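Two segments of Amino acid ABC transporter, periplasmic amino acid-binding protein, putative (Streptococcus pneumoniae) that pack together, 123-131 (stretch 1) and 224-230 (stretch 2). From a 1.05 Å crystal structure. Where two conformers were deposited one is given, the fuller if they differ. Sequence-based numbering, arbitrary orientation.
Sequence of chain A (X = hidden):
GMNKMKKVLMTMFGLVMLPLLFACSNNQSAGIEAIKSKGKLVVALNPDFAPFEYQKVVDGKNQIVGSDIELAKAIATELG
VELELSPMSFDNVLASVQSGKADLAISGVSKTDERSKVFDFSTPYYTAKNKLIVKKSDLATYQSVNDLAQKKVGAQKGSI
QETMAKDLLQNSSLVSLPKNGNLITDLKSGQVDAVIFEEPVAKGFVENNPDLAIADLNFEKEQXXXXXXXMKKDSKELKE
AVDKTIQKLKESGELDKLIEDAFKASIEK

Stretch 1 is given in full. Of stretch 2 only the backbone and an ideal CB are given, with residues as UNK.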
# COMPACT_ATOMS: atom_id res chain seq x y z
N THR A 123 13.95 -7.45 2.67
CA THR A 123 14.46 -6.85 1.46
C THR A 123 13.27 -6.26 0.67
O THR A 123 12.14 -6.74 0.76
CB THR A 123 15.19 -7.92 0.65
OG1 THR A 123 16.04 -7.30 -0.32
CG2 THR A 123 14.25 -8.82 -0.06
N PRO A 124 13.49 -5.20 -0.12
CA PRO A 124 12.34 -4.60 -0.80
C PRO A 124 11.78 -5.49 -1.89
O PRO A 124 12.54 -6.25 -2.54
CB PRO A 124 12.92 -3.33 -1.45
CG PRO A 124 14.20 -3.07 -0.75
CD PRO A 124 14.69 -4.34 -0.15
N TYR A 125 10.49 -5.38 -2.12
CA TYR A 125 9.84 -6.14 -3.17
C TYR A 125 9.17 -5.32 -4.26
O TYR A 125 8.67 -5.93 -5.22
CB TYR A 125 8.89 -7.22 -2.63
CG TYR A 125 7.65 -6.69 -1.95
CD1 TYR A 125 6.51 -6.40 -2.67
CD2 TYR A 125 7.61 -6.55 -0.56
CE1 TYR A 125 5.34 -5.94 -2.02
CE2 TYR A 125 6.46 -6.10 0.10
CZ TYR A 125 5.33 -5.80 -0.65
OH TYR A 125 4.19 -5.38 -0.01
N TYR A 126 9.11 -4.00 -4.12
CA TYR A 126 8.51 -3.18 -5.17
C TYR A 126 9.05 -1.78 -4.98
O TYR A 126 9.36 -1.37 -3.84
CB TYR A 126 6.98 -3.12 -5.00
CG TYR A 126 6.27 -2.47 -6.15
CD1 TYR A 126 6.03 -3.19 -7.30
CD2 TYR A 126 5.83 -1.16 -6.10
CE1 TYR A 126 5.40 -2.63 -8.39
CE2 TYR A 126 5.21 -0.56 -7.22
CZ TYR A 126 4.98 -1.32 -8.34
OH TYR A 126 4.34 -0.76 -9.44
N THR A 127 9.17 -1.03 -6.08
CA THR A 127 9.52 0.38 -5.96
C THR A 127 8.55 1.23 -6.73
O THR A 127 8.18 0.93 -7.87
CB THR A 127 10.92 0.67 -6.44
OG1 THR A 127 11.03 0.26 -7.80
CG2 THR A 127 11.90 -0.06 -5.56
N ALA A 128 8.12 2.31 -6.10
CA ALA A 128 7.03 3.14 -6.61
C ALA A 128 7.40 4.61 -6.69
O ALA A 128 8.30 5.05 -5.98
CB ALA A 128 5.79 2.97 -5.72
N LYS A 129 6.77 5.33 -7.63
CA LYS A 129 6.77 6.80 -7.65
C LYS A 129 5.42 7.31 -7.12
O LYS A 129 4.39 6.66 -7.27
CB LYS A 129 7.00 7.38 -9.07
CG LYS A 129 8.37 7.06 -9.67
CD LYS A 129 8.51 7.67 -11.05
CE LYS A 129 9.92 7.48 -11.60
NZ LYS A 129 10.04 8.02 -12.99
N ASN A 130 5.43 8.50 -6.54
CA ASN A 130 4.21 9.17 -6.12
C ASN A 130 3.59 9.99 -7.23
O ASN A 130 4.30 10.64 -8.00
CB ASN A 130 4.49 10.03 -4.89
CG ASN A 130 4.74 9.16 -3.68
OD1 ASN A 130 3.82 8.57 -3.16
ND2 ASN A 130 6.01 8.97 -3.32
N LYS A 131 2.26 9.96 -7.32
CA LYS A 131 1.49 10.68 -8.32
C LYS A 131 0.31 11.36 -7.66
O LYS A 131 0.04 11.14 -6.47
CB LYS A 131 0.98 9.73 -9.41
CG LYS A 131 2.04 8.95 -10.12
CD LYS A 131 2.84 9.85 -10.99
CE LYS A 131 3.52 9.04 -12.06
NZ LYS A 131 3.96 9.96 -13.15
N UNK A 224 14.40 6.67 -2.42
CA UNK A 224 13.64 5.47 -2.76
C UNK A 224 12.32 5.36 -1.99
O UNK A 224 12.29 5.57 -0.79
CB UNK A 224 14.49 4.23 -2.49
N UNK A 225 11.25 5.02 -2.70
CA UNK A 225 10.04 4.57 -2.06
C UNK A 225 9.90 3.08 -2.39
O UNK A 225 9.38 2.72 -3.46
CB UNK A 225 8.82 5.38 -2.52
N UNK A 226 10.40 2.25 -1.50
CA UNK A 226 10.39 0.80 -1.70
C UNK A 226 9.50 0.11 -0.70
O UNK A 226 9.55 0.39 0.51
CB UNK A 226 11.81 0.23 -1.61
N UNK A 227 8.64 -0.80 -1.20
CA UNK A 227 7.79 -1.58 -0.33
C UNK A 227 8.56 -2.78 0.24
O UNK A 227 9.38 -3.39 -0.45
CB UNK A 227 6.54 -2.05 -1.09
N UNK A 228 8.25 -3.10 1.50
CA UNK A 228 8.87 -4.22 2.18
C UNK A 228 7.89 -4.78 3.21
O UNK A 228 6.89 -4.13 3.57
CB UNK A 228 10.18 -3.80 2.84
N UNK A 229 8.17 -5.99 3.67
CA UNK A 229 7.39 -6.60 4.74
C UNK A 229 7.96 -6.15 6.08
O UNK A 229 9.17 -6.22 6.29
CB UNK A 229 7.40 -8.13 4.63
N UNK A 230 7.08 -5.67 6.96
CA UNK A 230 7.54 -5.23 8.30
C UNK A 230 7.30 -6.30 9.32
O UNK A 230 6.29 -7.03 9.28
CB UNK A 230 6.84 -3.94 8.73

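Position 224 gives little to read: nothing of stretch 1 lies within 5.5 Å of its ideal CB, so many residues, polar ones included, would serve. The deposited residue is Asp224, which makes no contact with stretch 1.

At position 225 the backbone is already engaged, since its O accepts a hydrogen bond from Ala128 N (225 O to Ala128 N, 3.0 Å). CA-to-CB points sideways, with the ideal CB 3.5 Å from Ala128 O and 4.6 Å from Asn130 ND2. A short polar side chain, Asn, Asp, Ser or Thr, would suit a site with an amide nearby. Asp225 is found, chi1 in t, and its OD2 lies 3.6 Å from Asn130 ND2, near but too long to count as a bond. A water completes the seam, donating to Ala128 O (2.6 Å) and accepting from Asp225 N (3.1 Å).

Position 226 sits opposite Thr127 in an antiparallel, non-hydrogen-bonded pair, and its CB projects to the same face as the Thr127 side chain. The ideal CB is 3.7 Å from Pro124 CB and 4.0 Å from Thr127 CG2, so a small residue such as Ala, Ser or Thr fits readily. Ser226 takes m; its CB packs 3.8 Å from Pro124 CB, while OG comes 3.2 Å from Thr127 CG2, a methyl that offers it no hydrogen bond.

Position 227 is gripped on both polar backbone atoms: its N donates to Tyr126 O (2.8 Å) and its O accepts from Tyr125 N (2.8 Å). Its ideal CB stands 4.0 Å from Tyr125 CZ, and beyond it lie the Tyr126 side chain and Ala128 CB. This apolar lining favours a large side chain, Leu, Met, Phe or Tyr. Tyr227 fills it, covered more by stretch 1 than any of its neighbours in stretch 2. Its CB rests over the face of the Tyr125 ring, 4.1 Å from the centroid, and its own ring, with chi1 in m, brings CD2 to 3.9 Å from Tyr126 CB. The Tyr126 and Tyr227 rings meet obliquely, with centroids 5.5 Å apart and planes at 35°.

At position 228 the ideal CB is 4.1 Å from Thr123 O and 4.3 Å from Pro124 CA, favouring a small residue, though a sideways CB does not exclude others. Ala228 supplies a single methyl, and a water links its O (2.8 Å) to Tyr125 OH (2.9 Å).

At position 229 CA-to-CB also points sideways, with the ideal CB 5.0 Å from Tyr125 CE2, leaving room for Val, Ile or Leu. Val229 brings CG2 to 4.1 Å from Tyr125 CE2.

Position 230 is out of reach and unconstrained by stretch 1; it is Ala230.

Stretch 2 224-230: DDSYAVA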
# COMPACT_ATOMS: atom_id res chain seq x y z
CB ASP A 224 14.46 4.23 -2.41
CG ASP A 224 15.63 4.00 -3.36
OD1 ASP A 224 15.96 4.92 -4.15
OD2 ASP A 224 16.21 2.89 -3.30
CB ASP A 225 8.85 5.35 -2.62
CG ASP A 225 7.54 4.98 -1.96
OD1 ASP A 225 7.53 4.11 -1.04
OD2 ASP A 225 6.52 5.58 -2.36
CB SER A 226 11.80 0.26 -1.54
OG SER A 226 12.64 0.83 -2.54
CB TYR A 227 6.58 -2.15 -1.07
CG TYR A 227 5.56 -1.20 -1.59
CD1 TYR A 227 5.61 0.16 -1.33
CD2 TYR A 227 4.52 -1.70 -2.37
CE1 TYR A 227 4.61 1.02 -1.85
CE2 TYR A 227 3.54 -0.87 -2.88
CZ TYR A 227 3.59 0.48 -2.62
OH TYR A 227 2.57 1.27 -3.14
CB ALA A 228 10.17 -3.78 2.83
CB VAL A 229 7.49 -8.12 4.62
CG1 VAL A 229 6.81 -8.81 5.82
CG2 VAL A 229 6.95 -8.60 3.28
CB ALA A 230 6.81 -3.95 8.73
O HOH W 1 4.22 -4.40 2.68
O HOH W 2 10.84 5.66 -5.74
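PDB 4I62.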